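PDB 6AN0: histidinol dehydrogenase from Elizabethkingia anophelis NUHP1, which oxidises L-histidinol to L-histidine by way of L-histidinaldehyde, probably in two successive NAD-dependent steps at a zinc site, closing histidine biosynthesis. Local coordinates for the interface of chains A and B. Numbering follows the deposited sequence. Chains: chain A/B, Histidinol dehydrogenase.

Contact 1: the interface of chains A and B. Residues chain A 120, 396-398; chain B 343, 352, 354, 358.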
ATOM      1  N   TRP A 120      19.512  -4.972   5.581  1.00 18.36           N
ATOM      2  CA  TRP A 120      18.564  -4.539   6.600  1.00 17.30           C
ATOM      3  C   TRP A 120      17.609  -3.540   5.979  1.00 19.89           C
ATOM      4  O   TRP A 120      17.744  -3.171   4.809  1.00 19.18           O
ATOM      5  CB  TRP A 120      19.275  -3.949   7.832  1.00 18.42           C
ATOM      6  CG  TRP A 120      19.990  -2.623   7.616  1.00 17.09           C
ATOM      7  CD1 TRP A 120      19.503  -1.373   7.878  1.00 26.59           C
ATOM      8  CD2 TRP A 120      21.329  -2.438   7.133  1.00 24.41           C
ATOM      9  NE1 TRP A 120      20.451  -0.419   7.576  1.00 22.58           N
ATOM     10  CE2 TRP A 120      21.582  -1.046   7.124  1.00 26.83           C
ATOM     11  CE3 TRP A 120      22.338  -3.310   6.713  1.00 27.39           C
ATOM     12  CZ2 TRP A 120      22.796  -0.510   6.689  1.00 24.75           C
ATOM     13  CZ3 TRP A 120      23.552  -2.772   6.285  1.00 27.23           C
ATOM     14  CH2 TRP A 120      23.767  -1.385   6.284  1.00 25.80           C
ATOM     15  N   PHE A 396      18.759  -1.761   2.651  1.00 17.16           N
ATOM     16  CA  PHE A 396      20.177  -1.434   2.639  1.00 17.13           C
ATOM     17  C   PHE A 396      20.970  -2.719   2.523  1.00 20.61           C
ATOM     18  O   PHE A 396      20.621  -3.727   3.151  1.00 18.42           O
ATOM     19  CB  PHE A 396      20.610  -0.712   3.933  1.00 19.67           C
ATOM     20  CG  PHE A 396      20.085   0.697   4.060  1.00 19.91           C
ATOM     21  CD1 PHE A 396      20.884   1.774   3.711  1.00 23.88           C
ATOM     22  CD2 PHE A 396      18.812   0.940   4.545  1.00 19.01           C
ATOM     23  CE1 PHE A 396      20.414   3.071   3.823  1.00 27.26           C
ATOM     24  CE2 PHE A 396      18.332   2.245   4.657  1.00 21.46           C
ATOM     25  CZ  PHE A 396      19.143   3.305   4.295  1.00 20.90           C
ATOM     26  N   GLN A 397      22.071  -2.684   1.775  1.00 19.06           N
ATOM     27  CA  GLN A 397      22.995  -3.806   1.878  1.00 21.50           C
ATOM     28  C   GLN A 397      24.433  -3.333   1.772  1.00 20.65           C
ATOM     29  O   GLN A 397      24.747  -2.390   1.042  1.00 20.32           O
ATOM     30  CB  GLN A 397      22.713  -4.858   0.816  1.00 19.43           C
ATOM     31  CG  GLN A 397      22.828  -4.339  -0.556  1.00 23.86           C
ATOM     32  CD  GLN A 397      22.253  -5.311  -1.521  1.00 39.37           C
ATOM     33  OE1 GLN A 397      22.977  -6.136  -2.087  1.00 33.88           O
ATOM     34  NE2 GLN A 397      20.935  -5.259  -1.695  1.00 21.91           N
ATOM     35  N   LYS A 398      25.303  -4.035   2.486  1.00 19.55           N
ATOM     36  CA  LYS A 398      26.737  -3.791   2.452  1.00 19.83           C
ATOM     37  C   LYS A 398      27.411  -5.136   2.214  1.00 20.54           C
ATOM     38  O   LYS A 398      27.331  -6.033   3.060  1.00 22.28           O
ATOM     39  CB  LYS A 398      27.222  -3.142   3.745  1.00 21.73           C
ATOM     40  CG  LYS A 398      28.697  -2.738   3.688  1.00 26.44           C
ATOM     41  CD  LYS A 398      29.104  -2.024   4.969  1.00 29.57           C
ATOM     42  CE  LYS A 398      30.536  -1.519   4.913  1.00 43.02           C
ATOM     43  NZ  LYS A 398      30.986  -1.084   6.275  1.00 45.26           N
TER
ATOM     44  N   THR B 343      24.109   7.346   5.890  1.00 31.44           N
ATOM     45  CA  THR B 343      22.861   6.658   5.566  1.00 27.23           C
ATOM     46  C   THR B 343      21.661   7.274   6.287  1.00 24.91           C
ATOM     47  O   THR B 343      20.533   7.199   5.779  1.00 26.14           O
ATOM     48  CB  THR B 343      22.961   5.158   5.882  1.00 28.36           C
ATOM     49  OG1 THR B 343      23.427   4.967   7.216  1.00 30.09           O
ATOM     50  CG2 THR B 343      23.911   4.443   4.916  1.00 31.61           C
ATOM     51  N   VAL B 352      19.452   0.640  -1.272  1.00 19.64           N
ATOM     52  CA  VAL B 352      20.724   1.347  -1.124  1.00 19.09           C
ATOM     53  C   VAL B 352      21.869   0.340  -1.030  1.00 20.49           C
ATOM     54  O   VAL B 352      21.779  -0.653  -0.296  1.00 18.74           O
ATOM     55  CB  VAL B 352      20.709   2.268   0.118  1.00 19.03           C
ATOM     56  CG1 VAL B 352      22.068   2.996   0.315  1.00 18.48           C
ATOM     57  CG2 VAL B 352      19.541   3.263   0.025  1.00 19.74           C
ATOM     58  N   LEU B 354      26.067  -0.088  -0.327  1.00 20.37           N
ATOM     59  CA  LEU B 354      27.074   0.626   0.463  1.00 19.52           C
ATOM     60  C   LEU B 354      28.496   0.175   0.141  1.00 21.78           C
ATOM     61  O   LEU B 354      28.840  -0.994   0.338  1.00 25.74           O
ATOM     62  CB  LEU B 354      26.800   0.427   1.950  1.00 19.63           C
ATOM     63  CG  LEU B 354      25.412   0.857   2.409  1.00 25.89           C
ATOM     64  CD1 LEU B 354      25.297   0.503   3.888  1.00 29.17           C
ATOM     65  CD2 LEU B 354      25.202   2.361   2.186  1.00 19.01           C
ATOM     66  N   SER B 358      29.530  -3.388  -3.082  1.00 24.52           N
ATOM     67  CA  SER B 358      28.088  -3.601  -3.118  1.00 20.90           C
ATOM     68  C   SER B 358      27.599  -3.202  -4.511  1.00 23.82           C
ATOM     69  O   SER B 358      27.228  -2.058  -4.747  1.00 25.19           O
ATOM     70  CB  SER B 358      27.388  -2.778  -2.035  1.00 20.58           C
ATOM     71  OG  SER B 358      27.856  -3.091  -0.728  1.00 23.26           O
TER
HETATM   72  O   HOH W   1      20.017  -2.878  -0.764  1.00 29.72           O
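Two parallel beta bridges between chains, A:Phe396 with B:Val352 and A:Lys398 with B:Leu354, continue a sheet from one subunit into the other and help tie the dimer together. Two backbone bonds run through A:Gln397: its N donates to B:Val352 O at 2.9 Å, and its O takes the amide N of B:Leu354 at 3.0 Å. B:Val352 O is gripped a second time through water 1, which also meets the side-chain amide NE2 of A:Gln397.

B:Leu354 buries the most surface here. Its methyl CD1 presses on the outer rim of the A:Trp120 indole, 3.4 Å from CH2, and the two side chains cross at about a right angle. One face of that indole is covered from within chain A by A:Phe396 CB, 3.3 Å above the ring centre. With CG beside the backbone N (chi1 -71°), the A:Phe396 ring turns one face to B:Val352, which packs off centre towards its CD1–CE1 side, CB 3.6 Å from CD1. From the opposite side of the ring plane, beyond the rim, B:Thr343 brings CB and CG2 to CE1. At the far end, B:Ser358 OG donates to B:Leu354 O from above the carbonyl plane and rests against A:Lys398 CA.

In the fold, strand 391-399 of chain A, with A:Trp120 from strand 117-125 beside it, reaches over to the short strand 351-354 of chain B, next to the 3-10 helix 343-345.

Contact 2: the interface of chains A and B. Residues chain A 347-348, 379-382; chain B 124, 126, 392, 394.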
ATOM      1  N   THR A 347      -9.270 -14.615   9.275  1.00 21.28           N
ATOM      2  CA  THR A 347      -8.306 -14.388   8.207  1.00 23.57           C
ATOM      3  C   THR A 347      -8.463 -13.059   7.494  1.00 22.14           C
ATOM      4  O   THR A 347      -7.471 -12.573   6.939  1.00 21.61           O
ATOM      5  CB  THR A 347      -8.344 -15.510   7.152  1.00 25.86           C
ATOM      6  OG1 THR A 347      -9.665 -15.646   6.623  1.00 30.01           O
ATOM      7  CG2 THR A 347      -7.879 -16.840   7.758  1.00 36.62           C
ATOM      8  N   SER A 348      -9.655 -12.462   7.491  1.00 21.69           N
ATOM      9  CA  SER A 348      -9.853 -11.119   6.956  1.00 21.06           C
ATOM     10  C   SER A 348     -10.814 -10.367   7.858  1.00 22.06           C
ATOM     11  O   SER A 348     -11.960 -10.797   8.037  1.00 21.96           O
ATOM     12  CB  SER A 348     -10.401 -11.140   5.524  1.00 21.77           C
ATOM     13  OG  SER A 348      -9.470 -11.686   4.618  1.00 23.88           O
ATOM     14  N   ALA A 379     -10.963  -5.504   3.256  1.00 19.86           N
ATOM     15  CA  ALA A 379     -10.141  -6.175   4.256  1.00 20.53           C
ATOM     16  C   ALA A 379      -9.492  -7.439   3.693  1.00 20.14           C
ATOM     17  O   ALA A 379      -8.571  -7.975   4.326  1.00 20.52           O
ATOM     18  CB  ALA A 379     -10.969  -6.504   5.507  1.00 18.89           C
ATOM     19  N   ARG A 380      -9.913  -7.900   2.503  1.00 18.95           N
ATOM     20  CA  ARG A 380      -9.227  -9.013   1.854  1.00 18.57           C
ATOM     21  C   ARG A 380      -7.824  -8.653   1.392  1.00 22.61           C
ATOM     22  O   ARG A 380      -7.003  -9.559   1.195  1.00 23.25           O
ATOM     23  CB  ARG A 380     -10.016  -9.506   0.630  1.00 20.03           C
ATOM     24  CG  ARG A 380     -11.393 -10.011   0.995  1.00 27.76           C
ATOM     25  CD  ARG A 380     -12.200 -10.456  -0.228  1.00 29.99           C
ATOM     26  NE  ARG A 380     -13.579 -10.760   0.171  1.00 35.47           N
ATOM     27  CZ  ARG A 380     -14.648 -10.081  -0.235  1.00 38.84           C
ATOM     28  NH1 ARG A 380     -14.502  -9.067  -1.076  1.00 32.99           N
ATOM     29  NH2 ARG A 380     -15.868 -10.422   0.189  1.00 29.60           N
ATOM     30  N   ASN A 381      -7.544  -7.370   1.137  1.00 20.52           N
ATOM     31  CA  ASN A 381      -6.272  -7.030   0.520  1.00 17.32           C
ATOM     32  C   ASN A 381      -5.659  -5.732   1.010  1.00 23.74           C
ATOM     33  O   ASN A 381      -4.597  -5.353   0.506  1.00 27.01           O
ATOM     34  CB  ASN A 381      -6.400  -7.014  -1.032  1.00 18.45           C
ATOM     35  CG  ASN A 381      -7.680  -6.306  -1.552  1.00 21.00           C
ATOM     36  OD1 ASN A 381      -8.379  -5.617  -0.821  1.00 25.06           O
ATOM     37  ND2 ASN A 381      -7.958  -6.479  -2.836  1.00 21.09           N
ATOM     38  N   TYR A 382      -6.252  -5.065   1.993  1.00 18.09           N
ATOM     39  CA  TYR A 382      -5.660  -3.878   2.597  1.00 18.22           C
ATOM     40  C   TYR A 382      -5.720  -3.993   4.107  1.00 17.82           C
ATOM     41  O   TYR A 382      -6.533  -4.743   4.650  1.00 18.62           O
ATOM     42  CB  TYR A 382      -6.401  -2.582   2.191  1.00 15.47           C
ATOM     43  CG  TYR A 382      -6.256  -2.206   0.740  1.00 18.28           C
ATOM     44  CD1 TYR A 382      -5.306  -1.258   0.342  1.00 21.53           C
ATOM     45  CD2 TYR A 382      -7.072  -2.784  -0.234  1.00 16.15           C
ATOM     46  CE1 TYR A 382      -5.173  -0.884  -1.005  1.00 21.62           C
ATOM     47  CE2 TYR A 382      -6.944  -2.430  -1.576  1.00 21.92           C
ATOM     48  CZ  TYR A 382      -5.990  -1.483  -1.952  1.00 23.88           C
ATOM     49  OH  TYR A 382      -5.854  -1.115  -3.274  1.00 23.16           O
TER
ATOM     50  N   ARG B 124      -2.011 -11.554   8.686  1.00 19.80           N
ATOM     51  CA  ARG B 124      -2.715 -12.639   8.031  1.00 18.04           C
ATOM     52  C   ARG B 124      -2.370 -12.519   6.556  1.00 17.04           C
ATOM     53  O   ARG B 124      -2.274 -11.396   6.035  1.00 18.15           O
ATOM     54  CB  ARG B 124      -4.245 -12.576   8.218  1.00 16.90           C
ATOM     55  CG  ARG B 124      -4.736 -12.772   9.666  1.00 16.96           C
ATOM     56  CD  ARG B 124      -4.465 -14.185  10.165  1.00 21.37           C
ATOM     57  NE  ARG B 124      -5.046 -14.377  11.496  1.00 23.36           N
ATOM     58  CZ  ARG B 124      -4.419 -14.137  12.637  1.00 28.43           C
ATOM     59  NH1 ARG B 124      -3.168 -13.704  12.629  1.00 24.00           N
ATOM     60  NH2 ARG B 124      -5.058 -14.329  13.792  1.00 26.68           N
ATOM     61  N   ILE B 126      -2.632 -12.320   2.526  1.00 17.11           N
ATOM     62  CA  ILE B 126      -3.576 -12.112   1.431  1.00 15.76           C
ATOM     63  C   ILE B 126      -3.757 -13.450   0.726  1.00 18.35           C
ATOM     64  O   ILE B 126      -2.781 -14.072   0.292  1.00 23.19           O
ATOM     65  CB  ILE B 126      -3.073 -11.031   0.466  1.00 17.41           C
ATOM     66  CG1 ILE B 126      -2.954  -9.683   1.190  1.00 18.74           C
ATOM     67  CG2 ILE B 126      -4.002 -10.921  -0.764  1.00 18.82           C
ATOM     68  CD1 ILE B 126      -2.210  -8.619   0.354  1.00 20.58           C
ATOM     69  N   LYS B 392      -2.162  -8.673   5.462  1.00 20.86           N
ATOM     70  CA  LYS B 392      -2.939  -7.629   6.109  1.00 16.32           C
ATOM     71  C   LYS B 392      -2.577  -7.647   7.587  1.00 17.02           C
ATOM     72  O   LYS B 392      -2.417  -8.721   8.172  1.00 19.48           O
ATOM     73  CB  LYS B 392      -4.451  -7.858   5.945  1.00 17.55           C
ATOM     74  CG  LYS B 392      -4.960  -8.119   4.507  1.00 18.37           C
ATOM     75  CD  LYS B 392      -5.098  -9.608   4.176  1.00 16.79           C
ATOM     76  CE  LYS B 392      -6.247 -10.268   4.946  1.00 22.60           C
ATOM     77  NZ  LYS B 392      -6.474 -11.699   4.557  1.00 22.61           N
ATOM     78  N   ILE B 394      -4.097  -6.978  10.975  1.00 19.07           N
ATOM     79  CA  ILE B 394      -5.402  -6.831  11.612  1.00 21.55           C
ATOM     80  C   ILE B 394      -5.190  -6.306  13.030  1.00 18.96           C
ATOM     81  O   ILE B 394      -4.350  -6.831  13.767  1.00 20.28           O
ATOM     82  CB  ILE B 394      -6.148  -8.176  11.627  1.00 17.87           C
ATOM     83  CG1 ILE B 394      -6.336  -8.696  10.186  1.00 17.13           C
ATOM     84  CG2 ILE B 394      -7.489  -8.042  12.361  1.00 19.86           C
ATOM     85  CD1 ILE B 394      -7.030 -10.054  10.123  1.00 19.47           C
TER
HETATM   86  O   HOH W   2      -7.258 -12.179   1.836  1.00 21.64           O
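B:Lys392 reaches across to the A:Thr347–A:Ser348 loop of its partner subunit, a polar lysine contact in the histidinol dehydrogenase dimer. Its side-chain nitrogen NZ donates to the backbone O of A:Thr347 at 2.7 Å and to the hydroxyl OG of A:Ser348 at 3.0 Å. The nitrogen approaches the A:Thr347 carbonyl tilted 30° from its plane. Water 2 is a further partner of NZ, at 2.9 Å, and links it to A:Arg380 O. The amine is therefore gripped by two loop oxygens and a water, and the surrounding oxygens would probably favour its protonated form.

The lysine does not reach out straight. Its chain bends at chi2 (96°) and again at chi3 (70°), which carries the methylenes past the carbonyl oxygens of 3-10 helix 378-380 and the loop that follows. CG lies 3.6 Å from A:Ala379 O and also touches A:Tyr382 O, CD comes 3.5 Å from A:Arg380 O, and CE sits between the oxygens of A:Ala379 and A:Thr347. The aliphatic stem is thus lined by backbone oxygens, with the nitrogen tip going on to the A:Thr347 carbonyl and the A:Ser348 hydroxyl.

A:Thr347, second in buried surface, makes its contacts through the backbone: its O also lies 3.5 Å from CB of B:Arg124, with CG of the arginine a little farther off. On the other flank, B:Ile126 brings its branch methyl CG2 to 3.8 Å from A:Arg380 O, and its CD1 faces A:Asn381 O. B:Lys392 projects from strand 391-399, and B:Ile126 follows strand 117-125.

The C-alpha centres of contact 1 and contact 2 lie about 31 Å apart, yet both draw on strands 117-125 and 391-399, from chain A in contact 1 and chain B in contact 2. The stretch 343-354 also serves both, each time from the opposite chain, and the two-fold symmetry repeats each contact with the chains exchanged. Each subunit thus uses one end of strand 391-399 for sheet pairing and the other for a lysine that reaches its partner. Contact 2 is centred about 10 Å from A:Glu330 and 12 Å from A:His331, predicted proton acceptors, close enough that the dimer could influence the active site.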